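Local coordinates for protein mevalonate kinase, putative (Leishmania major, PDB 2HFS) that probably phosphorylates (R)-mevalonate with ATP to give (R)-5-phosphomevalonate, an early step of isoprenoid and sterol biosynthesis, as a member of the GHMP kinase family, at residues 183-194 with 318-329; 273-281 with 293-304. All coordinates share one frame; numbering follows the deposited sequence.

Contact 1: 183-194 with 318-329; sequences AFQQRLYLVVVG and FIWRYTVQPSAA
Strands 188-194 and 318-324 pair antiparallel, from Leu188 with Val324 to Gly194 with Phe318; strand 318-324, following helix 299-312, forms one edge of the four-stranded antiparallel sheet whose other edge is strand 280-284. Backbone bonds run in both directions at the hydrogen-bonded pairs; Leu188 N meets Val324 O at 3.1 Å, nearly straight at 170°. On the face carrying Leu188, Leu190 and Val192, apolar side chains pack side by side and diagonally. Leu188 CD2 lies 3.7 Å from CB of Val324, the two side chains running alongside each other, while Leu190 CD1 reaches across to Val324 CG2. CG1 of Val192 is anti to the backbone N (chi1 -179°) and turns to Trp320 CE3 at 4.1 Å; the other branch, CG2, lies 3.8 Å from Tyr322 CD1, the valine and tyrosine side chains crossing at about a right angle. The Trp320 ring also reaches the glycine, with CZ3 3.8 Å from Gly194 N. On the other face Val191 CG1 lies beside Ile319 CG2. Beyond the strands, Ser327 grips Phe184 twice: its OG accepts from Phe184 N at 2.8 Å and its backbone N donates to Phe184 O. Gln185 NE2 donates in its own amide plane to a lone pair of Ala329 O. Strand 291-296 flanks 188-194 on its other edge, helix 299-312 covers the Val191 and Ile319 face, and strand 36-52 meets Tyr322 and Val324.

Contact 2: 273-281 with 293-304; sequences CRTYGALGA and VALAASSDQRDA
Leu279 and Leu295 meet where the turn after helix 264-275 enters the hairpin of strands 280-284 and 291-296. The Leu279 backbone N donates to Leu295 O at 2.7 Å, and Leu295 N returns a straighter bond (167°) to Gly280 O. Leu279 has CG anti to its carbonyl carbon (chi1 -58°), which turns its methyls toward the end of strand 291-296 and the residue that follows: CD1 sits 4.0 Å from Leu295 CD2, and CD2 lies beside Ala297 CB. Leu295 differs, with CG anti to the backbone N (chi1 178°), and the two chains meet at a slant. On the other face small side chains gather around Ala294 CB, with Cys273 SG 3.8 Å away and the CB atoms of Ala278 and Ala281 close by. A water ties the loop to the next helix: it donates to Gly277 O and Gln301 OE1 and accepts from Ala297 N, each within 2.9 Å. The Gln301 chain is extended through chi2 and turns its amide so that OE1 accepts from the water, while its backbone N donates to Ser298 OG, an N-cap bond. Arg274 NH2 donates to Ala281 O at 2.8 Å, linking the helix end to the strand. Gly277, with positive phi, is the C' residue of a Schellman motif that ends the helix and turns the chain into the hairpin of the GHMP kinase C-terminal domain.

Both contacts belong to the antiparallel sheet ordered 280-284, 291-296, 188-194, 318-324, with their centres about 12 Å apart. Contact 1 joins one outer strand to 188-194, and contact 2 joins the other outer strand to 291-296; the two central strands are joined by backbone hydrogen bonds of Tyr189 with Ala296 and Val191 with Ala294. Along the chain contact 2 is nested inside the loop that contact 1 closes, and helix 299-312 leads from contact 2 directly to strand 318-324. That helix also packs on contact 1, with the Arg302 side chain touching Thr323. Residues near the chain's C-terminus thereby complete the sheet, part of which falls within the GHMP kinase C-terminal family region.

Contact 1: 183-194 with 318-329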
loop_
_atom_site.group_PDB
_atom_site.type_symbol
_atom_site.label_atom_id
_atom_site.label_comp_id
_atom_site.label_asym_id
_atom_site.label_seq_id
_atom_site.Cartn_x
_atom_site.Cartn_y
_atom_site.Cartn_z
ATOM N N ALA A 183 -0.679 4.649 -17.454
ATOM C CA ALA A 183 -1.502 5.799 -17.834
ATOM C C ALA A 183 -3.000 5.493 -17.719
ATOM O O ALA A 183 -3.465 4.440 -18.167
ATOM C CB ALA A 183 -1.139 6.271 -19.257
ATOM N N PHE A 184 -3.746 6.405 -17.094
ATOM C CA PHE A 184 -5.190 6.245 -16.877
ATOM C C PHE A 184 -5.870 7.609 -16.758
ATOM O O PHE A 184 -5.346 8.506 -16.088
ATOM C CB PHE A 184 -5.477 5.375 -15.639
ATOM C CG PHE A 184 -6.896 4.888 -15.562
ATOM C CD1 PHE A 184 -7.727 5.287 -14.527
ATOM C CD2 PHE A 184 -7.417 4.047 -16.546
ATOM C CE1 PHE A 184 -9.054 4.845 -14.467
ATOM C CE2 PHE A 184 -8.749 3.610 -16.492
ATOM C CZ PHE A 184 -9.559 4.007 -15.450
ATOM N N GLN A 185 -7.031 7.765 -17.397
ATOM C CA GLN A 185 -7.660 9.095 -17.547
ATOM C C GLN A 185 -8.931 9.314 -16.717
ATOM O O GLN A 185 -9.658 10.296 -16.927
ATOM C CB GLN A 185 -7.965 9.383 -19.024
ATOM C CG GLN A 185 -6.744 9.536 -19.917
ATOM C CD GLN A 185 -7.100 9.436 -21.381
ATOM O OE1 GLN A 185 -7.416 8.353 -21.878
ATOM N NE2 GLN A 185 -7.059 10.563 -22.078
ATOM N N GLN A 186 -9.190 8.401 -15.784
ATOM C CA GLN A 186 -10.386 8.429 -14.943
ATOM C C GLN A 186 -10.047 8.296 -13.453
ATOM O O GLN A 186 -9.130 7.572 -13.095
ATOM C CB GLN A 186 -11.310 7.276 -15.338
ATOM C CG GLN A 186 -12.396 7.635 -16.328
ATOM C CD GLN A 186 -13.313 6.467 -16.575
ATOM O OE1 GLN A 186 -14.448 6.435 -16.087
ATOM N NE2 GLN A 186 -12.816 5.485 -17.304
ATOM N N ARG A 187 -10.795 8.986 -12.593
ATOM C CA ARG A 187 -10.680 8.792 -11.135
ATOM C C ARG A 187 -11.219 7.403 -10.744
ATOM O O ARG A 187 -12.233 6.959 -11.287
ATOM C CB ARG A 187 -11.481 9.869 -10.412
ATOM C CG ARG A 187 -10.998 10.256 -9.034
ATOM C CD ARG A 187 -11.872 11.319 -8.363
ATOM N NE ARG A 187 -11.779 12.637 -9.006
ATOM C CZ ARG A 187 -12.547 13.691 -8.718
ATOM N NH1 ARG A 187 -13.502 13.611 -7.797
ATOM N NH2 ARG A 187 -12.363 14.837 -9.363
ATOM N N LEU A 188 -10.546 6.738 -9.813
ATOM C CA LEU A 188 -11.034 5.519 -9.184
ATOM C C LEU A 188 -11.566 5.894 -7.795
ATOM O O LEU A 188 -10.829 6.374 -6.960
ATOM C CB LEU A 188 -9.881 4.515 -9.011
ATOM C CG LEU A 188 -9.462 3.468 -10.039
ATOM C CD1 LEU A 188 -9.750 3.815 -11.450
ATOM C CD2 LEU A 188 -8.071 2.919 -9.862
ATOM N N TYR A 189 -12.850 5.650 -7.585
ATOM C CA TYR A 189 -13.504 5.844 -6.316
ATOM C C TYR A 189 -13.486 4.508 -5.545
ATOM O O TYR A 189 -14.211 3.571 -5.901
ATOM C CB TYR A 189 -14.933 6.354 -6.539
ATOM C CG TYR A 189 -15.030 7.746 -7.146
ATOM C CD1 TYR A 189 -15.301 7.921 -8.504
ATOM C CD2 TYR A 189 -14.870 8.887 -6.360
ATOM C CE1 TYR A 189 -15.392 9.198 -9.069
ATOM C CE2 TYR A 189 -14.963 10.169 -6.914
ATOM C CZ TYR A 189 -15.220 10.309 -8.268
ATOM O OH TYR A 189 -15.309 11.574 -8.820
ATOM N N LEU A 190 -12.628 4.420 -4.519
ATOM C CA LEU A 190 -12.412 3.186 -3.769
ATOM C C LEU A 190 -13.039 3.192 -2.382
ATOM O O LEU A 190 -13.022 4.218 -1.678
ATOM C CB LEU A 190 -10.899 2.899 -3.640
ATOM C CG LEU A 190 -10.076 2.755 -4.925
ATOM C CD1 LEU A 190 -8.604 2.450 -4.627
ATOM C CD2 LEU A 190 -10.662 1.669 -5.802
ATOM N N VAL A 191 -13.574 2.039 -1.973
ATOM C CA VAL A 191 -13.899 1.832 -0.558
ATOM C C VAL A 191 -12.929 0.737 -0.106
ATOM O O VAL A 191 -12.895 -0.337 -0.691
ATOM C CB VAL A 191 -15.362 1.368 -0.308
ATOM C CG1 VAL A 191 -15.595 1.194 1.173
ATOM C CG2 VAL A 191 -16.364 2.378 -0.853
ATOM N N VAL A 192 -12.099 1.036 0.883
ATOM C CA VAL A 192 -11.187 0.030 1.396
ATOM C C VAL A 192 -11.637 -0.320 2.803
ATOM O O VAL A 192 -12.005 0.567 3.578
ATOM C CB VAL A 192 -9.719 0.494 1.382
ATOM C CG1 VAL A 192 -8.789 -0.629 1.906
ATOM C CG2 VAL A 192 -9.303 0.953 -0.025
ATOM N N VAL A 193 -11.621 -1.609 3.129
ATOM C CA VAL A 193 -12.219 -2.082 4.396
ATOM C C VAL A 193 -11.202 -2.892 5.195
ATOM O O VAL A 193 -10.592 -3.821 4.662
ATOM C CB VAL A 193 -13.476 -2.948 4.112
ATOM C CG1 VAL A 193 -14.082 -3.479 5.389
ATOM C CG2 VAL A 193 -14.516 -2.177 3.314
ATOM N N GLY A 194 -11.021 -2.557 6.470
ATOM C CA GLY A 194 -10.127 -3.319 7.311
ATOM C C GLY A 194 -10.869 -4.357 8.141
ATOM O O GLY A 194 -11.919 -4.038 8.736
ATOM N N PHE A 318 -13.370 -1.330 9.811
ATOM C CA PHE A 318 -12.883 -0.012 9.484
ATOM C C PHE A 318 -13.230 0.210 8.037
ATOM O O PHE A 318 -12.993 -0.666 7.207
ATOM C CB PHE A 318 -11.365 0.058 9.679
ATOM C CG PHE A 318 -10.915 -0.328 11.069
ATOM C CD1 PHE A 318 -10.275 -1.539 11.293
ATOM C CD2 PHE A 318 -11.161 0.514 12.158
ATOM C CE1 PHE A 318 -9.863 -1.907 12.566
ATOM C CE2 PHE A 318 -10.750 0.153 13.441
ATOM C CZ PHE A 318 -10.107 -1.056 13.639
ATOM N N ILE A 319 -13.834 1.357 7.742
ATOM C CA ILE A 319 -14.230 1.675 6.373
ATOM C C ILE A 319 -13.653 3.017 5.981
ATOM O O ILE A 319 -13.822 4.014 6.689
ATOM C CB ILE A 319 -15.778 1.664 6.189
ATOM C CG1 ILE A 319 -16.381 0.357 6.719
ATOM C CG2 ILE A 319 -16.127 1.885 4.703
ATOM C CD1 ILE A 319 -17.921 0.414 7.025
ATOM N N TRP A 320 -12.978 3.038 4.843
ATOM C CA TRP A 320 -12.299 4.223 4.368
ATOM C C TRP A 320 -12.719 4.518 2.934
ATOM O O TRP A 320 -12.980 3.598 2.144
ATOM C CB TRP A 320 -10.778 4.033 4.456
ATOM C CG TRP A 320 -10.312 3.642 5.837
ATOM C CD1 TRP A 320 -10.477 4.357 7.007
ATOM C CD2 TRP A 320 -9.614 2.436 6.201
ATOM N NE1 TRP A 320 -9.918 3.670 8.063
ATOM C CE2 TRP A 320 -9.389 2.485 7.604
ATOM C CE3 TRP A 320 -9.175 1.309 5.489
ATOM C CZ2 TRP A 320 -8.719 1.472 8.292
ATOM C CZ3 TRP A 320 -8.510 0.293 6.174
ATOM C CH2 TRP A 320 -8.291 0.376 7.561
ATOM N N ARG A 321 -12.829 5.799 2.614
ATOM C CA ARG A 321 -13.032 6.238 1.238
ATOM C C ARG A 321 -11.684 6.711 0.754
ATOM O O ARG A 321 -11.161 7.710 1.240
ATOM C CB ARG A 321 -14.028 7.391 1.148
ATOM C CG ARG A 321 -15.381 7.079 1.744
ATOM C CD ARG A 321 -16.298 8.284 1.819
ATOM N NE ARG A 321 -17.421 8.054 2.725
ATOM C CZ ARG A 321 -18.679 7.950 2.328
ATOM N NH1 ARG A 321 -18.971 8.053 1.036
ATOM N NH2 ARG A 321 -19.652 7.743 3.212
ATOM N N TYR A 322 -11.111 5.983 -0.186
ATOM C CA TYR A 322 -9.826 6.355 -0.739
ATOM C C TYR A 322 -10.002 6.564 -2.241
ATOM O O TYR A 322 -10.984 6.101 -2.822
ATOM C CB TYR A 322 -8.783 5.271 -0.440
ATOM C CG TYR A 322 -8.302 5.215 1.023
ATOM C CD1 TYR A 322 -7.836 4.023 1.584
ATOM C CD2 TYR A 322 -8.306 6.358 1.823
ATOM C CE1 TYR A 322 -7.375 3.969 2.929
ATOM C CE2 TYR A 322 -7.864 6.321 3.157
ATOM C CZ TYR A 322 -7.384 5.125 3.697
ATOM O OH TYR A 322 -6.923 5.077 5.000
ATOM N N THR A 323 -9.078 7.279 -2.870
ATOM C CA THR A 323 -9.158 7.488 -4.330
ATOM C C THR A 323 -7.813 7.311 -5.019
ATOM O O THR A 323 -6.743 7.516 -4.432
ATOM C CB THR A 323 -9.711 8.886 -4.710
ATOM O OG1 THR A 323 -8.806 9.896 -4.258
ATOM C CG2 THR A 323 -11.035 9.219 -4.008
ATOM N N VAL A 324 -7.883 6.927 -6.286
ATOM C CA VAL A 324 -6.733 6.943 -7.150
ATOM C C VAL A 324 -6.905 8.046 -8.184
ATOM O O VAL A 324 -7.940 8.161 -8.849
ATOM C CB VAL A 324 -6.497 5.601 -7.842
ATOM C CG1 VAL A 324 -5.222 5.665 -8.675
ATOM C CG2 VAL A 324 -6.430 4.482 -6.814
ATOM N N GLN A 325 -5.860 8.853 -8.302
ATOM C CA GLN A 325 -5.878 10.005 -9.174
ATOM C C GLN A 325 -5.511 9.596 -10.598
ATOM O O GLN A 325 -4.642 8.739 -10.786
ATOM C CB GLN A 325 -4.877 11.017 -8.645
ATOM C CG GLN A 325 -5.152 12.423 -9.096
ATOM C CD GLN A 325 -4.038 13.357 -8.703
ATOM O OE1 GLN A 325 -3.900 14.439 -9.282
ATOM N NE2 GLN A 325 -3.223 12.937 -7.720
ATOM N N PRO A 326 -6.171 10.193 -11.594
ATOM C CA PRO A 326 -5.806 9.975 -12.994
ATOM C C PRO A 326 -4.426 10.533 -13.284
ATOM O O PRO A 326 -4.061 11.580 -12.753
ATOM C CB PRO A 326 -6.846 10.787 -13.769
ATOM C CG PRO A 326 -7.960 11.014 -12.800
ATOM C CD PRO A 326 -7.317 11.112 -11.466
ATOM N N SER A 327 -3.680 9.826 -14.122
ATOM C CA SER A 327 -2.329 10.219 -14.498
ATOM C C SER A 327 -2.315 11.410 -15.461
ATOM O O SER A 327 -1.376 12.200 -15.460
ATOM C CB SER A 327 -1.621 9.034 -15.146
ATOM O OG SER A 327 -2.293 8.649 -16.340
ATOM N N ALA A 328 -3.359 11.518 -16.283
ATOM C CA ALA A 328 -3.429 12.504 -17.357
ATOM C C ALA A 328 -4.839 13.055 -17.530
ATOM O O ALA A 328 -5.797 12.549 -16.937
ATOM C CB ALA A 328 -2.942 11.886 -18.666
ATOM N N ALA A 329 -4.957 14.097 -18.351
ATOM C CA ALA A 329 -6.255 14.643 -18.733
ATOM C C ALA A 329 -6.910 13.736 -19.772
ATOM O O ALA A 329 -6.231 12.970 -20.474
ATOM C CB ALA A 329 -6.101 16.050 -19.283
#

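Contact 2: 273-281 with 293-304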
loop_
_atom_site.group_PDB
_atom_site.type_symbol
_atom_site.label_atom_id
_atom_site.label_comp_id
_atom_site.label_asym_id
_atom_site.label_seq_id
_atom_site.Cartn_x
_atom_site.Cartn_y
_atom_site.Cartn_z
ATOM N N CYS A 273 -20.276 -5.415 -0.351
ATOM C CA CYS A 273 -19.863 -4.417 -1.337
ATOM C C CYS A 273 -20.579 -4.638 -2.685
ATOM O O CYS A 273 -21.126 -3.693 -3.266
ATOM C CB CYS A 273 -18.335 -4.416 -1.521
ATOM S SG CYS A 273 -17.390 -3.813 -0.089
ATOM N N ARG A 274 -20.589 -5.879 -3.176
ATOM C CA ARG A 274 -21.276 -6.189 -4.441
ATOM C C ARG A 274 -22.782 -5.919 -4.372
ATOM O O ARG A 274 -23.346 -5.336 -5.290
ATOM C CB ARG A 274 -21.022 -7.630 -4.872
ATOM C CG ARG A 274 -19.536 -7.905 -5.057
ATOM C CD ARG A 274 -19.211 -9.214 -5.710
ATOM N NE ARG A 274 -17.778 -9.439 -5.666
ATOM C CZ ARG A 274 -17.186 -10.525 -5.165
ATOM N NH1 ARG A 274 -17.898 -11.537 -4.657
ATOM N NH2 ARG A 274 -15.875 -10.599 -5.190
ATOM N N THR A 275 -23.399 -6.345 -3.273
ATOM C CA THR A 275 -24.806 -6.111 -2.969
ATOM C C THR A 275 -25.198 -4.643 -3.078
ATOM O O THR A 275 -26.260 -4.320 -3.638
ATOM C CB THR A 275 -25.129 -6.650 -1.550
ATOM O OG1 THR A 275 -25.049 -8.084 -1.557
ATOM C CG2 THR A 275 -26.600 -6.355 -1.178
ATOM N N TYR A 276 -24.331 -3.756 -2.586
ATOM C CA TYR A 276 -24.600 -2.330 -2.609
ATOM C C TYR A 276 -24.074 -1.611 -3.846
ATOM O O TYR A 276 -23.997 -0.375 -3.891
ATOM C CB TYR A 276 -24.179 -1.671 -1.288
ATOM C CG TYR A 276 -25.183 -1.969 -0.207
ATOM C CD1 TYR A 276 -26.263 -1.111 0.022
ATOM C CD2 TYR A 276 -25.100 -3.149 0.543
ATOM C CE1 TYR A 276 -27.226 -1.400 1.007
ATOM C CE2 TYR A 276 -26.053 -3.451 1.528
ATOM C CZ TYR A 276 -27.116 -2.567 1.753
ATOM O OH TYR A 276 -28.062 -2.864 2.726
ATOM N N GLY A 277 -23.747 -2.403 -4.861
ATOM C CA GLY A 277 -23.492 -1.890 -6.198
ATOM C C GLY A 277 -22.042 -1.624 -6.545
ATOM O O GLY A 277 -21.763 -0.928 -7.520
ATOM N N ALA A 278 -21.106 -2.176 -5.773
ATOM C CA ALA A 278 -19.699 -2.110 -6.170
ATOM C C ALA A 278 -19.548 -2.674 -7.574
ATOM O O ALA A 278 -20.160 -3.678 -7.902
ATOM C CB ALA A 278 -18.810 -2.883 -5.209
ATOM N N LEU A 279 -18.728 -2.025 -8.393
ATOM C CA LEU A 279 -18.415 -2.527 -9.722
ATOM C C LEU A 279 -17.580 -3.793 -9.610
ATOM O O LEU A 279 -17.694 -4.691 -10.439
ATOM C CB LEU A 279 -17.669 -1.482 -10.561
ATOM C CG LEU A 279 -18.316 -0.124 -10.822
ATOM C CD1 LEU A 279 -17.434 0.688 -11.755
ATOM C CD2 LEU A 279 -19.717 -0.328 -11.395
ATOM N N GLY A 280 -16.739 -3.851 -8.577
ATOM C CA GLY A 280 -15.979 -5.058 -8.238
ATOM C C GLY A 280 -15.494 -4.946 -6.808
ATOM O O GLY A 280 -15.416 -3.847 -6.276
ATOM N N ALA A 281 -15.131 -6.077 -6.200
ATOM C CA ALA A 281 -14.635 -6.064 -4.829
ATOM C C ALA A 281 -13.843 -7.334 -4.581
ATOM O O ALA A 281 -14.207 -8.412 -5.061
ATOM C CB ALA A 281 -15.785 -5.969 -3.850
ATOM N N VAL A 293 -10.836 -4.277 -1.028
ATOM C CA VAL A 293 -11.024 -3.064 -1.805
ATOM C C VAL A 293 -12.244 -3.228 -2.713
ATOM O O VAL A 293 -12.439 -4.291 -3.307
ATOM C CB VAL A 293 -9.754 -2.718 -2.631
ATOM C CG1 VAL A 293 -9.330 -3.880 -3.579
ATOM C CG2 VAL A 293 -9.974 -1.467 -3.408
ATOM N N ALA A 294 -13.072 -2.188 -2.782
ATOM C CA ALA A 294 -14.236 -2.192 -3.674
ATOM C C ALA A 294 -14.084 -1.017 -4.632
ATOM O O ALA A 294 -13.577 0.045 -4.234
ATOM C CB ALA A 294 -15.524 -2.066 -2.867
ATOM N N LEU A 295 -14.511 -1.204 -5.882
ATOM C CA LEU A 295 -14.540 -0.101 -6.854
ATOM C C LEU A 295 -15.960 0.434 -7.009
ATOM O O LEU A 295 -16.884 -0.328 -7.279
ATOM C CB LEU A 295 -14.013 -0.546 -8.216
ATOM C CG LEU A 295 -14.007 0.469 -9.359
ATOM C CD1 LEU A 295 -12.972 1.614 -9.149
ATOM C CD2 LEU A 295 -13.751 -0.237 -10.665
ATOM N N ALA A 296 -16.119 1.739 -6.846
ATOM C CA ALA A 296 -17.427 2.392 -6.992
ATOM C C ALA A 296 -17.470 3.130 -8.327
ATOM O O ALA A 296 -16.428 3.518 -8.854
ATOM C CB ALA A 296 -17.671 3.370 -5.834
ATOM N N ALA A 297 -18.671 3.344 -8.864
ATOM C CA ALA A 297 -18.807 3.983 -10.179
ATOM C C ALA A 297 -18.694 5.498 -10.083
ATOM O O ALA A 297 -18.405 6.170 -11.081
ATOM C CB ALA A 297 -20.132 3.590 -10.847
ATOM N N SER A 298 -18.926 6.022 -8.881
ATOM C CA SER A 298 -18.947 7.455 -8.626
ATOM C C SER A 298 -18.787 7.693 -7.128
ATOM O O SER A 298 -18.696 6.742 -6.358
ATOM C CB SER A 298 -20.276 8.044 -9.089
ATOM O OG SER A 298 -21.344 7.530 -8.314
ATOM N N SER A 299 -18.765 8.960 -6.717
ATOM C CA SER A 299 -18.717 9.301 -5.297
ATOM C C SER A 299 -20.043 8.996 -4.598
ATOM O O SER A 299 -20.062 8.544 -3.446
ATOM C CB SER A 299 -18.340 10.773 -5.118
ATOM O OG SER A 299 -17.807 11.006 -3.827
ATOM N N ASP A 300 -21.149 9.250 -5.288
ATOM C CA ASP A 300 -22.483 8.997 -4.726
ATOM C C ASP A 300 -22.722 7.507 -4.421
ATOM O O ASP A 300 -23.221 7.151 -3.351
ATOM C CB ASP A 300 -23.576 9.542 -5.660
ATOM C CG ASP A 300 -24.978 9.428 -5.065
ATOM O OD1 ASP A 300 -25.121 9.501 -3.819
ATOM O OD2 ASP A 300 -26.004 9.272 -5.773
ATOM N N GLN A 301 -22.358 6.647 -5.365
ATOM C CA GLN A 301 -22.557 5.209 -5.217
ATOM C C GLN A 301 -21.635 4.633 -4.146
ATOM O O GLN A 301 -21.946 3.600 -3.564
ATOM C CB GLN A 301 -22.387 4.492 -6.563
ATOM C CG GLN A 301 -23.487 4.867 -7.573
ATOM C CD GLN A 301 -23.295 4.236 -8.944
ATOM O OE1 GLN A 301 -23.088 3.023 -9.065
ATOM N NE2 GLN A 301 -23.383 5.056 -9.981
ATOM N N ARG A 302 -20.517 5.319 -3.893
ATOM C CA ARG A 302 -19.620 5.001 -2.779
ATOM C C ARG A 302 -20.338 5.205 -1.431
ATOM O O ARG A 302 -20.228 4.366 -0.524
ATOM C CB ARG A 302 -18.334 5.843 -2.890
ATOM C CG ARG A 302 -17.211 5.492 -1.904
ATOM C CD ARG A 302 -15.814 5.934 -2.340
ATOM N NE ARG A 302 -15.681 7.396 -2.404
ATOM C CZ ARG A 302 -14.530 8.053 -2.509
ATOM N NH1 ARG A 302 -13.378 7.395 -2.554
ATOM N NH2 ARG A 302 -14.526 9.376 -2.569
ATOM N N ASP A 303 -21.089 6.305 -1.324
ATOM C CA ASP A 303 -21.916 6.602 -0.148
ATOM C C ASP A 303 -22.899 5.477 0.169
ATOM O O ASP A 303 -23.193 5.212 1.335
ATOM C CB ASP A 303 -22.711 7.893 -0.349
ATOM C CG ASP A 303 -21.834 9.123 -0.410
ATOM O OD1 ASP A 303 -20.750 9.119 0.205
ATOM O OD2 ASP A 303 -22.163 10.161 -1.033
ATOM N N ALA A 304 -23.416 4.843 -0.882
ATOM C CA ALA A 304 -24.320 3.708 -0.730
ATOM C C ALA A 304 -23.566 2.480 -0.213
ATOM O O ALA A 304 -24.059 1.760 0.663
ATOM C CB ALA A 304 -25.035 3.395 -2.052
HETATM O O HOH W 1 -20.702 1.552 -8.211
#